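PDB 5HQA: alpha-glucosidase from Pseudoalteromonas sp. K8, which hydrolyses alpha-glucosides as a calcium-containing family 97 glycoside hydrolase whose activity is raised by chloride. Local coordinates for residues V108-E113 with T130-N135; I182-A187 with A193-N198; N500-N505 with N626-L631; K515-Y520 with P541-F546; L644-K647 with G653-I656. All blocks are in the same frame, centred on the assembly; numbering follows the deposited sequence. Where two conformers were deposited one is given.

Contact 1. Residues V108-E113 with T130-N135; sequences VGFRYE and TEFAVN
F110 and Y112 project from strand 107-114 toward F132 on strand 122-134 and T130 just before its last regular part. Y112 OH donates a hydrogen bond to T130 OG1, 2.6 Å long. The threonine oxygen lies in the plane of the tyrosine ring, at its edge, and the two side chains run alongside in opposite senses. With OG1 beside the backbone N (chi1 -53°), T130 turns its hydroxyl to Y112 and CG2 to F110. This methyl meets the rim of the F110 ring in plane, with F110 CZ 3.7 Å from T130 CG2. One threonine thus serves both rings, oxygen to the phenol and methyl to the phenyl. The F132 side chain runs obliquely to F110, and F110 CZ lies 4.1 Å from F132 CE2. Both polar atoms have further partners: G39 N donates to Y112 OH, and E128 OE2 bonds T130 OG1. A phenylalanine in place of Y112 would probably leave G39 N and T130 OG1 each without one buried hydrogen-bonding mate. The two strands belong to different antiparallel sheets, so these side chains fill the space between layers. This is the packed interior of a beta-sandwich, as in the galactose mutarotase-like N-terminal domain of family 97.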
# COMPACT_ATOMS: atom_id res chain seq x y z
N VAL A 108 -18.03 -3.58 5.33
CA VAL A 108 -18.94 -2.46 5.13
C VAL A 108 -18.16 -1.17 4.93
O VAL A 108 -17.08 -0.97 5.50
CB VAL A 108 -19.94 -2.30 6.30
CG1 VAL A 108 -20.59 -3.63 6.64
CG2 VAL A 108 -19.27 -1.71 7.52
N GLY A 109 -18.71 -0.30 4.10
CA GLY A 109 -18.19 1.04 3.92
C GLY A 109 -19.29 2.04 4.19
O GLY A 109 -20.46 1.79 3.89
N PHE A 110 -18.92 3.18 4.80
CA PHE A 110 -19.91 4.24 4.95
C PHE A 110 -19.25 5.61 4.80
O PHE A 110 -18.05 5.77 5.06
CB PHE A 110 -20.69 4.15 6.28
CG PHE A 110 -19.85 4.33 7.53
CD1 PHE A 110 -19.67 5.58 8.08
CD2 PHE A 110 -19.28 3.22 8.15
CE1 PHE A 110 -18.91 5.75 9.24
CE2 PHE A 110 -18.52 3.37 9.31
CZ PHE A 110 -18.33 4.64 9.85
N ARG A 111 -20.04 6.58 4.36
CA ARG A 111 -19.54 7.95 4.26
C ARG A 111 -20.68 8.91 4.55
O ARG A 111 -21.86 8.57 4.41
CB ARG A 111 -18.94 8.25 2.88
CG ARG A 111 -19.99 8.42 1.80
CD ARG A 111 -19.35 8.85 0.49
NE ARG A 111 -20.36 9.10 -0.53
CZ ARG A 111 -20.08 9.27 -1.82
NH1 ARG A 111 -18.82 9.22 -2.24
NH2 ARG A 111 -21.06 9.48 -2.68
N TYR A 112 -20.31 10.10 4.99
CA TYR A 112 -21.28 11.17 5.21
C TYR A 112 -21.48 11.93 3.91
O TYR A 112 -20.53 12.15 3.16
CB TYR A 112 -20.80 12.14 6.27
CG TYR A 112 -20.51 11.59 7.64
CD1 TYR A 112 -19.34 10.89 7.91
CD2 TYR A 112 -21.39 11.83 8.69
CE1 TYR A 112 -19.06 10.43 9.20
CE2 TYR A 112 -21.13 11.37 9.97
CZ TYR A 112 -19.96 10.68 10.22
OH TYR A 112 -19.71 10.25 11.50
N GLU A 113 -22.71 12.36 3.68
CA GLU A 113 -23.03 13.24 2.56
C GLU A 113 -23.81 14.41 3.15
O GLU A 113 -24.96 14.26 3.57
CB GLU A 113 -23.82 12.50 1.48
CG GLU A 113 -22.98 11.37 0.87
CD GLU A 113 -23.73 10.49 -0.11
OE1 GLU A 113 -24.90 10.79 -0.44
OE2 GLU A 113 -23.13 9.48 -0.57
N THR A 130 -17.14 10.17 14.27
CA THR A 130 -17.20 8.76 13.91
C THR A 130 -16.44 7.89 14.90
O THR A 130 -15.26 8.13 15.18
CB THR A 130 -16.61 8.58 12.52
OG1 THR A 130 -17.25 9.48 11.62
CG2 THR A 130 -16.76 7.11 12.05
N GLU A 131 -17.10 6.84 15.38
CA GLU A 131 -16.46 5.86 16.25
C GLU A 131 -16.53 4.47 15.62
O GLU A 131 -17.33 4.20 14.72
CB GLU A 131 -17.12 5.82 17.64
CG GLU A 131 -16.97 7.11 18.46
CD GLU A 131 -17.88 7.14 19.67
OE1 GLU A 131 -18.84 6.31 19.74
OE2 GLU A 131 -17.67 7.99 20.56
N PHE A 132 -15.65 3.60 16.12
CA PHE A 132 -15.67 2.16 15.87
C PHE A 132 -15.56 1.54 17.26
O PHE A 132 -14.45 1.36 17.78
CB PHE A 132 -14.51 1.74 14.96
CG PHE A 132 -14.41 2.56 13.69
CD1 PHE A 132 -13.73 3.77 13.68
CD2 PHE A 132 -15.00 2.12 12.51
CE1 PHE A 132 -13.64 4.52 12.52
CE2 PHE A 132 -14.91 2.86 11.36
CZ PHE A 132 -14.24 4.07 11.36
N ALA A 133 -16.69 1.25 17.89
CA ALA A 133 -16.70 0.71 19.25
C ALA A 133 -16.64 -0.81 19.18
O ALA A 133 -17.64 -1.46 18.85
CB ALA A 133 -17.93 1.19 20.03
N VAL A 134 -15.48 -1.37 19.49
CA VAL A 134 -15.29 -2.81 19.35
C VAL A 134 -15.88 -3.53 20.56
O VAL A 134 -15.56 -3.21 21.71
CB VAL A 134 -13.79 -3.14 19.20
CG1 VAL A 134 -13.60 -4.65 19.09
CG2 VAL A 134 -13.23 -2.44 17.99
N ASN A 135 -16.73 -4.51 20.28
CA ASN A 135 -17.33 -5.32 21.34
C ASN A 135 -16.31 -6.30 21.90
O ASN A 135 -15.51 -6.87 21.15
CB ASN A 135 -18.54 -6.07 20.78
CG ASN A 135 -19.39 -6.66 21.87
OD1 ASN A 135 -19.41 -6.17 23.00
ND2 ASN A 135 -20.09 -7.73 21.55

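Contact 2. Residues I182-A187 with A193-N198; sequences ISIHEA and AAMVLN
Strand 182-187 and strand 195-198 run close to antiparallel, their axes 8.4 Å apart at the closest, too far for direct backbone pairing. Side chains bridge the gap. I184 and L197 both point inward, and I184 CG2 rests 3.7 Å from L197 CD1. M195 is extended through its first two torsions and bends at the last (chi3 70°). That turn places M195 CE 3.7 Å from H185 O. The strands lie in the two facing sheets of the N-terminal beta-sandwich, and the I184-L197 pair is part of its core. The polar end of the contact is built round E186. M195 N gives E186 OE1 a nearly straight hydrogen bond of 2.8 Å, at 171°. It arrives on the syn side, 20° out of the carboxylate plane. A water donates to E186 OE2 and to A193 O, tying the second oxygen to the same segment. K440 and R229 form salt bridges to OE1 and OE2 respectively, which would favour the ionised carboxylate. An alanine at E186 would probably strand M195 N without its acceptor and leave K440 and R229 without this counter-charge. Near the other end of the contact, F172 and F174 from strand 172-175 pack on L197 and I184.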
# COMPACT_ATOMS: atom_id res chain seq x y z
N ILE A 182 -11.03 -8.40 11.90
CA ILE A 182 -11.62 -7.12 11.52
C ILE A 182 -10.49 -6.17 11.16
O ILE A 182 -9.43 -6.19 11.79
CB ILE A 182 -12.49 -6.55 12.66
CG1 ILE A 182 -13.63 -7.52 12.98
CG2 ILE A 182 -13.03 -5.16 12.29
CD1 ILE A 182 -14.49 -7.10 14.16
N SER A 183 -10.71 -5.34 10.14
CA SER A 183 -9.72 -4.33 9.80
C SER A 183 -10.43 -3.04 9.43
O SER A 183 -11.36 -3.06 8.61
CB SER A 183 -8.83 -4.79 8.64
OG SER A 183 -7.74 -3.90 8.47
N ILE A 184 -9.99 -1.93 10.02
CA ILE A 184 -10.59 -0.62 9.80
C ILE A 184 -9.65 0.19 8.91
O ILE A 184 -8.44 0.23 9.15
CB ILE A 184 -10.85 0.10 11.14
CG1 ILE A 184 -11.79 -0.76 11.99
CG2 ILE A 184 -11.43 1.51 10.91
CD1 ILE A 184 -11.92 -0.26 13.41
N HIS A 185 -10.21 0.86 7.91
CA HIS A 185 -9.40 1.64 6.98
C HIS A 185 -10.33 2.69 6.36
O HIS A 185 -11.40 2.98 6.91
CB HIS A 185 -8.73 0.69 5.97
CG HIS A 185 -7.71 1.35 5.08
ND1 HIS A 185 -6.71 2.16 5.56
CD2 HIS A 185 -7.54 1.29 3.74
CE1 HIS A 185 -5.97 2.58 4.55
NE2 HIS A 185 -6.45 2.06 3.43
N GLU A 186 -9.92 3.27 5.23
CA GLU A 186 -10.79 4.20 4.53
C GLU A 186 -10.52 4.09 3.03
O GLU A 186 -9.50 3.54 2.60
CB GLU A 186 -10.62 5.64 5.05
CG GLU A 186 -9.21 6.15 5.13
CD GLU A 186 -9.15 7.58 5.68
OE1 GLU A 186 -8.13 7.93 6.31
OE2 GLU A 186 -10.12 8.34 5.49
N ALA A 187 -11.46 4.61 2.24
CA ALA A 187 -11.34 4.52 0.79
C ALA A 187 -11.66 5.86 0.15
O ALA A 187 -12.54 6.59 0.64
CB ALA A 187 -12.26 3.42 0.22
N ALA A 193 -8.75 15.15 5.28
CA ALA A 193 -7.64 14.75 6.14
C ALA A 193 -7.70 13.26 6.42
O ALA A 193 -8.79 12.70 6.60
CB ALA A 193 -7.69 15.53 7.46
N ALA A 194 -6.54 12.61 6.47
CA ALA A 194 -6.51 11.18 6.78
C ALA A 194 -7.05 10.92 8.18
O ALA A 194 -6.89 11.74 9.09
CB ALA A 194 -5.10 10.61 6.67
N MET A 195 -7.67 9.76 8.34
CA MET A 195 -8.18 9.31 9.63
C MET A 195 -7.12 8.47 10.34
O MET A 195 -6.62 7.49 9.78
CB MET A 195 -9.46 8.51 9.43
CG MET A 195 -10.07 7.97 10.72
SD MET A 195 -11.59 7.04 10.36
CE MET A 195 -10.95 5.58 9.52
N VAL A 196 -6.79 8.86 11.55
CA VAL A 196 -6.07 8.06 12.52
C VAL A 196 -7.10 7.58 13.54
O VAL A 196 -8.14 8.21 13.71
CB VAL A 196 -4.97 8.96 13.14
CG1 VAL A 196 -4.63 8.58 14.55
CG2 VAL A 196 -3.76 9.03 12.20
N LEU A 197 -6.85 6.44 14.20
CA LEU A 197 -7.80 5.92 15.17
C LEU A 197 -7.29 6.17 16.58
O LEU A 197 -6.18 5.77 16.92
CB LEU A 197 -8.07 4.43 14.97
CG LEU A 197 -8.73 4.11 13.62
CD1 LEU A 197 -8.92 2.60 13.47
CD2 LEU A 197 -10.05 4.87 13.48
N ASN A 198 -8.12 6.80 17.41
CA ASN A 198 -7.74 7.24 18.75
C ASN A 198 -8.64 6.51 19.73
O ASN A 198 -9.85 6.77 19.77
CB ASN A 198 -7.89 8.76 18.85
CG ASN A 198 -7.46 9.33 20.19
OD1 ASN A 198 -7.39 8.63 21.20
ND2 ASN A 198 -7.20 10.63 20.20
O HOH W 1 -10.49 10.66 6.51

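Contact 3. Residues N500-N505 with N626-L631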
# COMPACT_ATOMS: atom_id res chain seq x y z
N ASN A 500 26.89 -7.17 5.80
CA ASN A 500 27.23 -6.73 7.15
C ASN A 500 27.57 -7.90 8.06
O ASN A 500 27.65 -7.72 9.28
CB ASN A 500 26.08 -5.92 7.74
CG ASN A 500 26.07 -4.47 7.28
OD1 ASN A 500 27.12 -3.87 7.05
ND2 ASN A 500 24.87 -3.90 7.16
N GLY A 501 27.76 -9.09 7.51
CA GLY A 501 27.92 -10.27 8.34
C GLY A 501 26.60 -10.99 8.57
O GLY A 501 25.52 -10.40 8.56
N LEU A 502 26.70 -12.30 8.77
CA LEU A 502 25.52 -13.13 9.04
C LEU A 502 25.20 -13.09 10.53
O LEU A 502 25.74 -12.28 11.29
CB LEU A 502 25.75 -14.55 8.54
CG LEU A 502 25.77 -14.69 7.01
CD1 LEU A 502 25.96 -16.14 6.61
CD2 LEU A 502 24.50 -14.11 6.40
N GLY A 503 24.29 -13.97 10.97
CA GLY A 503 23.84 -13.94 12.35
C GLY A 503 22.63 -13.05 12.54
O GLY A 503 22.11 -12.42 11.61
N ALA A 504 22.19 -12.96 13.79
CA ALA A 504 20.95 -12.29 14.15
C ALA A 504 21.14 -10.87 14.65
O ALA A 504 20.15 -10.22 15.02
CB ALA A 504 20.20 -13.11 15.22
N ASN A 505 22.37 -10.35 14.67
CA ASN A 505 22.65 -9.08 15.32
C ASN A 505 23.27 -8.05 14.37
O ASN A 505 23.89 -7.09 14.84
CB ASN A 505 23.56 -9.29 16.53
CG ASN A 505 23.00 -10.29 17.51
OD1 ASN A 505 23.60 -11.34 17.75
ND2 ASN A 505 21.84 -9.98 18.06
N ASN A 626 22.36 -18.20 10.34
CA ASN A 626 23.69 -18.52 9.85
C ASN A 626 23.68 -19.43 8.63
O ASN A 626 24.75 -19.67 8.06
CB ASN A 626 24.52 -19.15 10.97
CG ASN A 626 24.74 -18.17 12.12
OD1 ASN A 626 25.43 -17.17 11.95
ND2 ASN A 626 24.12 -18.44 13.26
N ASN A 627 22.52 -19.90 8.18
CA ASN A 627 22.49 -20.73 6.98
C ASN A 627 21.36 -20.29 6.06
O ASN A 627 20.51 -21.11 5.68
CB ASN A 627 22.35 -22.20 7.38
CG ASN A 627 22.75 -23.14 6.27
OD1 ASN A 627 23.50 -22.77 5.37
ND2 ASN A 627 22.26 -24.37 6.33
N PRO A 628 21.30 -19.01 5.66
CA PRO A 628 20.14 -18.55 4.87
C PRO A 628 20.17 -18.94 3.41
O PRO A 628 19.13 -18.82 2.74
CB PRO A 628 20.22 -17.02 5.00
CG PRO A 628 21.70 -16.77 5.06
CD PRO A 628 22.28 -17.92 5.86
N TYR A 629 21.31 -19.38 2.87
CA TYR A 629 21.39 -19.58 1.43
C TYR A 629 21.06 -20.99 0.98
O TYR A 629 20.91 -21.21 -0.23
CB TYR A 629 22.79 -19.22 0.92
CG TYR A 629 23.21 -17.79 1.18
CD1 TYR A 629 22.55 -16.73 0.57
CD2 TYR A 629 24.28 -17.50 2.02
CE1 TYR A 629 22.94 -15.41 0.80
CE2 TYR A 629 24.68 -16.19 2.26
CZ TYR A 629 24.00 -15.15 1.64
OH TYR A 629 24.40 -13.85 1.86
N ASP A 630 20.95 -21.96 1.88
CA ASP A 630 20.62 -23.32 1.45
C ASP A 630 19.30 -23.31 0.69
O ASP A 630 18.28 -22.84 1.22
CB ASP A 630 20.54 -24.27 2.64
CG ASP A 630 21.91 -24.72 3.12
OD1 ASP A 630 22.93 -24.12 2.73
OD2 ASP A 630 21.95 -25.69 3.91
N LEU A 631 19.33 -23.80 -0.54
CA LEU A 631 18.21 -23.67 -1.45
C LEU A 631 18.06 -24.95 -2.25
O LEU A 631 19.06 -25.56 -2.65
CB LEU A 631 18.43 -22.49 -2.40
CG LEU A 631 17.31 -22.18 -3.39
CD1 LEU A 631 16.16 -21.48 -2.67
CD2 LEU A 631 17.84 -21.31 -4.52
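This is a partly buried loop-to-loop contact, made by van der Waals packing at the border between the catalytic region and the C-terminal domain. Residues 500-505 lie in the long loop before helix 513-522. Residues 626-631 lie in the loop that leads into strand 631-638. L502 and P628 meet end on, and L502 CD2 stands 4.1 Å from P628 CG. The other leucine methyl leans on backbone, with L502 CD1 4.0 Å from N626 O. The leucine CG lies beside its own backbone N (chi1 -71°), with both methyls facing 626-631. Behind the proline, Y629 offers one ring face to P628 CG, which sits 4.0 Å above the plane and toward the rim. The contact joins the TIM-barrel domain to the antiparallel beta domain that follows it in the chain. At G503 the loops draw closest, its CA 5.2 Å from the CA of N626. N626 OD1 lies 3.5 Å from G503 N, without a hydrogen bond between them. The backbone of G503 is instead hydrogen-bonded to K625, just before 626-631. G503 has backbone angles at which a CB would collide with the carbonyl oxygen of L502. Further along, Y629 OH is hydrogen-bonded to S498 OG and L497 N, and the backbone of P628 is bonded to L513, giving this loop more ties to the catalytic region.

Contact 4. Residues K515-Y520 with P541-F546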
# COMPACT_ATOMS: atom_id res chain seq x y z
N LYS A 515 12.94 -17.03 0.86
CA LYS A 515 11.93 -16.05 1.27
C LYS A 515 12.01 -14.79 0.41
O LYS A 515 10.98 -14.18 0.08
CB LYS A 515 12.10 -15.71 2.76
CG LYS A 515 11.15 -14.61 3.26
CD LYS A 515 10.97 -14.71 4.77
CE LYS A 515 10.23 -13.51 5.34
NZ LYS A 515 10.22 -13.59 6.83
N GLN A 516 13.23 -14.40 0.01
CA GLN A 516 13.36 -13.25 -0.89
C GLN A 516 12.67 -13.50 -2.22
O GLN A 516 12.09 -12.58 -2.80
CB GLN A 516 14.84 -12.92 -1.12
CG GLN A 516 15.54 -12.35 0.11
CD GLN A 516 14.93 -11.04 0.56
OE1 GLN A 516 14.76 -10.11 -0.24
NE2 GLN A 516 14.57 -10.96 1.84
N LEU A 517 12.71 -14.74 -2.72
CA LEU A 517 12.01 -15.06 -3.96
C LEU A 517 10.49 -15.05 -3.75
O LEU A 517 9.74 -14.55 -4.60
CB LEU A 517 12.45 -16.43 -4.47
CG LEU A 517 13.93 -16.58 -4.78
CD1 LEU A 517 14.23 -18.00 -5.22
CD2 LEU A 517 14.34 -15.59 -5.86
N ALA A 518 10.03 -15.59 -2.62
CA ALA A 518 8.60 -15.65 -2.35
C ALA A 518 7.96 -14.27 -2.34
O ALA A 518 6.76 -14.14 -2.64
CB ALA A 518 8.37 -16.36 -1.02
N LEU A 519 8.72 -13.22 -1.99
CA LEU A 519 8.15 -11.88 -1.90
C LEU A 519 7.50 -11.44 -3.20
O LEU A 519 6.56 -10.64 -3.19
CB LEU A 519 9.22 -10.87 -1.51
CG LEU A 519 9.87 -11.06 -0.14
CD1 LEU A 519 10.88 -9.94 0.11
CD2 LEU A 519 8.81 -11.10 0.95
N TYR A 520 7.99 -11.93 -4.34
CA TYR A 520 7.45 -11.49 -5.62
C TYR A 520 6.02 -11.95 -5.84
O TYR A 520 5.32 -11.39 -6.69
CB TYR A 520 8.36 -11.97 -6.77
CG TYR A 520 9.65 -11.19 -6.81
CD1 TYR A 520 9.75 -10.02 -7.54
CD2 TYR A 520 10.74 -11.60 -6.06
CE1 TYR A 520 10.92 -9.28 -7.55
CE2 TYR A 520 11.92 -10.86 -6.06
CZ TYR A 520 12.00 -9.70 -6.81
OH TYR A 520 13.16 -8.97 -6.80
N PRO A 541 22.64 -17.52 -10.57
CA PRO A 541 21.74 -17.49 -11.73
C PRO A 541 20.55 -18.44 -11.62
O PRO A 541 19.48 -18.13 -12.18
CB PRO A 541 22.66 -17.86 -12.91
CG PRO A 541 23.85 -18.49 -12.30
CD PRO A 541 24.01 -17.91 -10.94
N ASP A 542 20.67 -19.59 -10.95
CA ASP A 542 19.53 -20.49 -10.86
C ASP A 542 18.41 -19.87 -10.05
O ASP A 542 17.24 -19.91 -10.45
CB ASP A 542 19.95 -21.83 -10.27
CG ASP A 542 20.86 -22.62 -11.21
OD1 ASP A 542 20.67 -22.56 -12.45
OD2 ASP A 542 21.77 -23.32 -10.71
N ALA A 543 18.75 -19.30 -8.89
CA ALA A 543 17.75 -18.59 -8.10
C ALA A 543 17.22 -17.38 -8.86
O ALA A 543 16.02 -17.07 -8.79
CB ALA A 543 18.35 -18.16 -6.76
N PHE A 544 18.10 -16.68 -9.57
CA PHE A 544 17.70 -15.48 -10.30
C PHE A 544 16.66 -15.79 -11.36
O PHE A 544 15.87 -14.90 -11.73
CB PHE A 544 18.94 -14.83 -10.93
CG PHE A 544 18.70 -13.44 -11.47
CD1 PHE A 544 18.00 -12.50 -10.74
CD2 PHE A 544 19.24 -13.07 -12.70
CE1 PHE A 544 17.80 -11.23 -11.23
CE2 PHE A 544 19.05 -11.80 -13.21
CZ PHE A 544 18.32 -10.88 -12.47
N GLN A 545 16.63 -17.03 -11.86
CA GLN A 545 15.66 -17.39 -12.89
C GLN A 545 14.22 -17.16 -12.43
O GLN A 545 13.37 -16.78 -13.25
CB GLN A 545 15.86 -18.85 -13.31
CG GLN A 545 15.03 -19.25 -14.54
CD GLN A 545 15.46 -18.50 -15.79
OE1 GLN A 545 16.63 -18.55 -16.20
NE2 GLN A 545 14.52 -17.78 -16.39
N PHE A 546 13.92 -17.35 -11.14
CA PHE A 546 12.56 -17.09 -10.70
C PHE A 546 12.19 -15.62 -10.87
O PHE A 546 11.08 -15.30 -11.30
CB PHE A 546 12.33 -17.50 -9.25
CG PHE A 546 10.91 -17.31 -8.82
CD1 PHE A 546 9.93 -18.22 -9.23
CD2 PHE A 546 10.53 -16.20 -8.08
CE1 PHE A 546 8.59 -18.03 -8.87
CE2 PHE A 546 9.20 -16.01 -7.72
CZ PHE A 546 8.23 -16.93 -8.12
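L517 and F546 carry this contact between helix 513-522 and helix 541-549. The phenylalanine ring reaches across to the backbone of helix 513-522, where F546 CE2 comes 3.5 Å from L517 O. F546 CD2 lies 4.1 Å from L517 CB. The approach to the ring is oblique. F546 has CG anti to the backbone N (chi1 -177°), which carries the ring over to the neighbouring helix. The leucine answers in kind: L517 CD2 is 3.7 Å from A543 O, and L517 CD1 is 4.4 Å from A543 CB. Each large side chain thus packs on a carbonyl of the opposite helix. Y520, one turn on, adds its CB at 4.2 Å from F546 CE2.

The next shell surrounds these groups. Y520 OH is hydrogen-bonded to M529 O on a barrel strand. I547 touches both L517 and Y520. A655 of strand 653-660 packs on L517 and F546, while Y616 meets the F546 ring edge-to-face. The short helical segments run nearly parallel, 20° apart, with their axes 10.3 Å from each other. The wide spacing fits contact through long side chains. Such apolar helix-to-helix packing is typical of the outer layer of a TIM barrel, here pressed against the sheet of the C-terminal domain.

Contact 5. Residues L644-K647 with G653-I656; sequences LTLK and GTAI
Two apolar side-chain pairs and two waters join strand 643-648 to strand 653-660. Among the apolar pairs, L644 and I656 meet tip to tip. L644 CD1 and I656 CD1 are only 3.4 Å apart, tighter than usual for two methyl carbons. I656 holds CG1 beside its backbone N (chi1 -54°), with the chain extended beyond, which points CD1 at the leucine. L646 and T654 run obliquely to one another, and L646 CD2 lies 4.1 Å from T654 CG2. The threonine therefore turns its methyl to the leucine while its hydroxyl faces the waters.

The polar links are indirect. One water lies 2.8 Å from K647 O and 2.8 Å from G653 O, and also bonds T654 OG1. A second water accepts from K647 N at 2.9 Å and also bonds T654 OG1. Both waters thus meet at the threonine hydroxyl and join it to the two backbone polar atoms of K647.

Direct backbone bonds lead elsewhere. L644 and L646 pair with I600 and I598 of strand 596-601, whereas T654 and I656 pair with A589 and L587 of strand 585-591. The two strands thus lie in separate sheets, facing each other as the layers of a beta-sandwich. This implies that the layers hold together here by apolar packing, with two waters bridging backbone and hydroxyl at the K647 end.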
# COMPACT_ATOMS: atom_id res chain seq x y z
N LEU A 644 0.60 -30.10 -2.05
CA LEU A 644 1.97 -29.77 -1.69
C LEU A 644 2.10 -29.63 -0.19
O LEU A 644 1.19 -29.11 0.47
CB LEU A 644 2.44 -28.45 -2.30
CG LEU A 644 2.78 -28.43 -3.77
CD1 LEU A 644 3.47 -27.14 -4.05
CD2 LEU A 644 3.68 -29.59 -4.08
N THR A 645 3.22 -30.08 0.34
CA THR A 645 3.61 -29.78 1.71
C THR A 645 4.72 -28.73 1.65
O THR A 645 5.82 -29.02 1.16
CB THR A 645 4.08 -31.03 2.44
OG1 THR A 645 3.03 -31.99 2.46
CG2 THR A 645 4.48 -30.68 3.87
N LEU A 646 4.41 -27.52 2.10
CA LEU A 646 5.43 -26.48 2.20
C LEU A 646 6.19 -26.65 3.51
O LEU A 646 5.58 -26.75 4.58
CB LEU A 646 4.78 -25.10 2.14
CG LEU A 646 3.97 -24.82 0.88
CD1 LEU A 646 3.27 -23.47 0.98
CD2 LEU A 646 4.87 -24.88 -0.34
N LYS A 647 7.51 -26.70 3.42
CA LYS A 647 8.38 -26.77 4.60
C LYS A 647 9.22 -25.50 4.61
O LYS A 647 10.22 -25.40 3.89
CB LYS A 647 9.24 -28.02 4.60
CG LYS A 647 8.42 -29.28 4.49
CD LYS A 647 8.66 -30.21 5.66
CE LYS A 647 8.20 -31.61 5.29
NZ LYS A 647 8.83 -32.68 6.12
N GLY A 653 10.74 -19.35 3.17
CA GLY A 653 9.70 -19.16 2.18
C GLY A 653 9.86 -20.14 1.04
O GLY A 653 10.84 -20.88 0.96
N THR A 654 8.86 -20.15 0.17
CA THR A 654 8.87 -20.97 -1.04
C THR A 654 8.25 -20.16 -2.16
O THR A 654 7.25 -19.46 -1.95
CB THR A 654 8.11 -22.29 -0.86
OG1 THR A 654 8.84 -23.14 0.03
CG2 THR A 654 7.97 -23.03 -2.18
N ALA A 655 8.85 -20.24 -3.34
CA ALA A 655 8.33 -19.61 -4.55
C ALA A 655 8.17 -20.69 -5.60
O ALA A 655 9.07 -21.53 -5.77
CB ALA A 655 9.27 -18.51 -5.05
N ILE A 656 7.04 -20.69 -6.31
CA ILE A 656 6.77 -21.72 -7.31
C ILE A 656 6.25 -21.08 -8.58
O ILE A 656 5.35 -20.24 -8.53
CB ILE A 656 5.75 -22.75 -6.80
CG1 ILE A 656 6.20 -23.34 -5.46
CG2 ILE A 656 5.55 -23.86 -7.85
CD1 ILE A 656 5.23 -24.33 -4.91
O HOH W 2 10.80 -23.48 1.94
O HOH W 3 8.67 -25.93 0.83

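The five contacts follow the chain, except that contact 4 lies within the loop closed by contact 3. Contacts 1 and 2 share the N-terminal beta-sandwich, with centres about 10 Å apart. They touch through F132, which packs on I184, M195 and L197. Contacts 3, 4 and 5 lie far from them. Contact 1 is about 42 Å from contact 4, between centres, on opposite sides of the chain's centre. Contacts 4 and 5 are about 13 Å apart between centres and join the barrel helices to the C-terminal sheet through A655. L631 and A543 link contacts 3 and 4. Two clusters therefore result, one inside the N-terminal domain and one at the barrel's border with the C-terminal domain.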